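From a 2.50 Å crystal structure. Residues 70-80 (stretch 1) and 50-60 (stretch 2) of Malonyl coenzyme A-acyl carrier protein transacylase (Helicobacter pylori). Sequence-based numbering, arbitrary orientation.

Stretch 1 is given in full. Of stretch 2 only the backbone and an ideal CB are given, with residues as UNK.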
# COMPACT_ATOMS: atom_id res chain seq x y z
N ALA A 70 12.90 -2.44 -2.87
CA ALA A 70 13.58 -1.31 -2.23
C ALA A 70 13.32 0.02 -2.95
O ALA A 70 13.42 1.09 -2.34
CB ALA A 70 15.06 -1.57 -2.08
N TYR A 71 13.01 -0.04 -4.25
CA TYR A 71 12.73 1.20 -4.98
C TYR A 71 11.26 1.40 -5.34
O TYR A 71 10.79 2.55 -5.49
CB TYR A 71 13.69 1.40 -6.16
CG TYR A 71 15.11 1.50 -5.65
CD1 TYR A 71 15.63 2.71 -5.18
CD2 TYR A 71 15.92 0.36 -5.57
CE1 TYR A 71 16.92 2.79 -4.68
CE2 TYR A 71 17.22 0.43 -5.07
CZ TYR A 71 17.71 1.64 -4.63
OH TYR A 71 19.00 1.71 -4.15
N THR A 72 10.54 0.29 -5.44
CA THR A 72 9.09 0.34 -5.61
C THR A 72 8.39 1.01 -4.43
O THR A 72 7.62 1.98 -4.61
CB THR A 72 8.56 -1.04 -5.78
OG1 THR A 72 9.26 -1.66 -6.84
CG2 THR A 72 7.10 -0.98 -6.14
N GLN A 73 8.66 0.49 -3.23
CA GLN A 73 8.01 0.99 -2.02
C GLN A 73 8.15 2.53 -1.86
O GLN A 73 7.14 3.22 -1.71
CB GLN A 73 8.44 0.16 -0.80
CG GLN A 73 8.05 -1.33 -0.94
CD GLN A 73 8.04 -2.12 0.38
OE1 GLN A 73 8.08 -1.56 1.47
NE2 GLN A 73 7.97 -3.44 0.27
N PRO A 74 9.37 3.09 -1.96
CA PRO A 74 9.46 4.55 -1.91
C PRO A 74 8.95 5.30 -3.14
O PRO A 74 8.62 6.49 -3.03
CB PRO A 74 10.96 4.81 -1.72
CG PRO A 74 11.62 3.64 -2.30
CD PRO A 74 10.71 2.47 -2.06
N ALA A 75 8.86 4.65 -4.30
CA ALA A 75 8.30 5.33 -5.48
C ALA A 75 6.80 5.53 -5.29
O ALA A 75 6.26 6.62 -5.55
CB ALA A 75 8.57 4.52 -6.72
N ILE A 76 6.12 4.46 -4.85
CA ILE A 76 4.69 4.53 -4.57
C ILE A 76 4.49 5.60 -3.49
O ILE A 76 3.66 6.51 -3.65
CB ILE A 76 4.11 3.16 -4.18
CG1 ILE A 76 4.29 2.18 -5.34
CG2 ILE A 76 2.65 3.27 -3.81
CD1 ILE A 76 4.01 0.74 -5.00
N TYR A 77 5.26 5.54 -2.41
CA TYR A 77 5.12 6.60 -1.39
C TYR A 77 5.24 7.98 -2.03
O TYR A 77 4.47 8.89 -1.70
CB TYR A 77 6.12 6.45 -0.24
CG TYR A 77 6.16 7.68 0.68
CD1 TYR A 77 5.10 7.99 1.56
CD2 TYR A 77 7.26 8.55 0.66
CE1 TYR A 77 5.15 9.11 2.38
CE2 TYR A 77 7.32 9.67 1.47
CZ TYR A 77 6.27 9.95 2.33
OH TYR A 77 6.38 11.07 3.14
N LEU A 78 6.19 8.13 -2.94
CA LEU A 78 6.48 9.43 -3.53
C LEU A 78 5.26 10.04 -4.21
O LEU A 78 4.86 11.17 -3.93
CB LEU A 78 7.60 9.29 -4.54
CG LEU A 78 8.63 10.38 -4.69
CD1 LEU A 78 9.33 10.11 -6.02
CD2 LEU A 78 8.03 11.82 -4.61
N VAL A 79 4.66 9.29 -5.12
CA VAL A 79 3.48 9.78 -5.82
C VAL A 79 2.30 10.00 -4.84
O VAL A 79 1.62 11.05 -4.89
CB VAL A 79 3.15 8.89 -7.03
CG1 VAL A 79 1.90 9.38 -7.76
CG2 VAL A 79 4.38 8.79 -7.97
N SER A 80 2.06 9.06 -3.93
CA SER A 80 1.04 9.28 -2.89
C SER A 80 1.25 10.61 -2.15
O SER A 80 0.30 11.39 -1.98
CB SER A 80 1.02 8.14 -1.89
OG SER A 80 0.50 6.97 -2.48
N UNK A 50 17.74 12.45 -1.21
CA UNK A 50 17.60 11.63 -0.00
C UNK A 50 17.99 10.17 -0.27
O UNK A 50 18.72 9.57 0.51
CB UNK A 50 16.16 11.70 0.52
N UNK A 51 17.53 9.63 -1.39
CA UNK A 51 17.76 8.23 -1.70
C UNK A 51 19.04 8.03 -2.46
O UNK A 51 19.51 6.88 -2.61
CB UNK A 51 16.59 7.66 -2.50
N UNK A 52 19.62 9.14 -2.92
CA UNK A 52 20.93 9.11 -3.58
C UNK A 52 20.84 8.25 -4.82
O UNK A 52 21.75 7.47 -5.12
CB UNK A 52 22.02 8.58 -2.64
N UNK A 53 19.70 8.37 -5.51
CA UNK A 53 19.44 7.73 -6.81
C UNK A 53 18.58 8.73 -7.58
O UNK A 53 17.89 9.53 -6.95
CB UNK A 53 18.75 6.37 -6.67
N UNK A 54 18.63 8.71 -8.91
CA UNK A 54 17.80 9.63 -9.70
C UNK A 54 16.40 9.06 -9.72
O UNK A 54 16.18 7.96 -10.25
CB UNK A 54 18.34 9.82 -11.12
N UNK A 55 15.47 9.81 -9.15
CA UNK A 55 14.09 9.36 -9.02
C UNK A 55 13.22 9.74 -10.22
O UNK A 55 12.18 9.10 -10.45
CB UNK A 55 13.48 9.94 -7.74
N UNK A 56 13.63 10.76 -10.97
CA UNK A 56 12.97 11.12 -12.21
C UNK A 56 13.04 9.95 -13.17
O UNK A 56 12.03 9.49 -13.69
CB UNK A 56 13.60 12.37 -12.83
N UNK A 57 14.25 9.46 -13.38
CA UNK A 57 14.51 8.44 -14.37
C UNK A 57 13.99 7.08 -13.89
O UNK A 57 13.44 6.30 -14.67
CB UNK A 57 16.01 8.37 -14.68
N UNK A 58 14.13 6.84 -12.59
CA UNK A 58 13.62 5.62 -11.99
C UNK A 58 12.10 5.49 -12.11
O UNK A 58 11.59 4.38 -12.23
CB UNK A 58 14.03 5.56 -10.52
N UNK A 59 11.38 6.60 -12.12
CA UNK A 59 9.93 6.53 -12.30
C UNK A 59 9.44 6.67 -13.74
O UNK A 59 8.36 6.17 -14.07
CB UNK A 59 9.27 7.62 -11.45
N UNK A 60 10.21 7.34 -14.60
CA UNK A 60 9.68 7.75 -15.93
C UNK A 60 10.04 6.87 -17.14
O UNK A 60 9.21 6.68 -18.03
CB UNK A 60 10.17 9.17 -16.23

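Stretch 1 is a helix that presents Tyr71, Pro74, Ala75, Leu78 and Val79 to stretch 2. The surface is almost wholly apolar, so no charge calls for a partner here.

Position 50 is helical, and its ideal CB has nothing of stretch 1 within 5.5 Å. Many residues would suit. It is Ala50, which makes no contact.

Position 51 is helical. Its CB points toward stretch 1, 5.3 Å from Tyr71 CE1, with the Pro74 ring further in. A side chain of medium length, such as leucine, isoleucine or methionine, could reach the proline. Leu51 does so: its CD1 lies 3.9 Å from Pro74 CB.

Position 52 has positive phi (62/38), which favours glycine or asparagine but does not exclude others. Its CB finds open space. Lys52 adopts these angles and makes no contact with stretch 1.

Position 53 is extended (-145/153), and its CB points toward stretch 1, 4.5 Å from Tyr71 CE1. So short a gap suits a compact apolar group; valine, isoleucine or threonine also tolerate the extended backbone. Val53 fits, with CG2 3.7 Å from Tyr71 CE1, oblique to the ring.

Position 54 comes right before a helix and is out of reach of stretch 1. Aspartate, asparagine, serine or threonine would serve as N-cap. Asp54 does: the backbone N of 57 donates to Asp54 OD2 at 2.9 Å.

Position 55 opens the second helix. Its CB points toward stretch 1, 4.5 Å from Leu78 CD1, and the strip from Pro74 to Leu78 lies beyond. A long or flexible apolar chain suits; leucine or methionine are candidates. Met55 folds with chi1 and chi2 both m, bringing CE to 3.9 Å from Leu78 CD1.

Position 56 points away and position 57 is out of reach, so polar residues suit both. They are Lys56 and Lys57; neither touches stretch 1.

Position 58 points toward stretch 1, but its ideal CB has nothing there within 5.5 Å. Small or medium side chains would suit. The nearest approach of Thr58 is its CG2, 4.7 Å from Tyr71 CB.

Position 59 points toward stretch 1. The ideal CB has nothing of stretch 1 within 5.5 Å, and Ala75, Leu78 and Val79 border the space ahead, so a longer apolar chain such as leucine, isoleucine or methionine would suit. Leu59 has the largest covered area in stretch 2. Its CD2 packs at 3.4 Å from Ala75 CB, and its CD1 lies 3.9 Å from Leu78 CD1 and 4.1 Å from Val79 CG2.

Position 60 is out of reach. Phe60 makes no contact here.

Stretch 2, residues 50-60: ALKVDMKKTLF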
# COMPACT_ATOMS: atom_id res chain seq x y z
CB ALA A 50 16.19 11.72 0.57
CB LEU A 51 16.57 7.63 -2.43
CG LEU A 51 15.36 7.42 -1.51
CD1 LEU A 51 14.16 6.99 -2.29
CD2 LEU A 51 15.68 6.41 -0.40
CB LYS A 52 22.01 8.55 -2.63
CG LYS A 52 22.84 9.61 -1.91
CD LYS A 52 22.23 10.11 -0.61
CE LYS A 52 22.91 11.42 -0.18
NZ LYS A 52 22.09 12.24 0.77
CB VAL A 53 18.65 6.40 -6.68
CG1 VAL A 53 18.76 5.62 -7.97
CG2 VAL A 53 19.17 5.54 -5.54
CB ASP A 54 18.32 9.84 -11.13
CG ASP A 54 17.43 10.81 -11.95
OD1 ASP A 54 17.97 11.59 -12.77
OD2 ASP A 54 16.19 10.81 -11.76
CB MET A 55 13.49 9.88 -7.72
CG MET A 55 14.01 9.18 -6.48
SD MET A 55 13.53 7.44 -6.47
CE MET A 55 12.11 7.44 -5.38
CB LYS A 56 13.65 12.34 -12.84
CG LYS A 56 13.18 13.68 -12.31
CD LYS A 56 14.24 14.77 -12.51
CE LYS A 56 15.40 14.60 -11.50
NZ LYS A 56 16.08 15.88 -11.12
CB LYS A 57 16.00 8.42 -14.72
CG LYS A 57 16.40 9.57 -15.70
CD LYS A 57 17.75 10.26 -15.39
CE LYS A 57 18.96 9.45 -15.87
NZ LYS A 57 19.14 8.17 -15.08
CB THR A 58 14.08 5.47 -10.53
OG1 THR A 58 15.47 5.81 -10.46
CG2 THR A 58 13.90 4.03 -10.05
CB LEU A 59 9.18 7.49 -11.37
CG LEU A 59 9.46 7.52 -9.86
CD1 LEU A 59 8.22 7.93 -9.11
CD2 LEU A 59 9.98 6.20 -9.32
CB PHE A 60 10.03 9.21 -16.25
CG PHE A 60 9.53 10.21 -15.23
CD1 PHE A 60 10.10 11.49 -15.17
CD2 PHE A 60 8.50 9.89 -14.34
CE1 PHE A 60 9.65 12.43 -14.26
CE2 PHE A 60 8.05 10.82 -13.42
CZ PHE A 60 8.62 12.10 -13.37
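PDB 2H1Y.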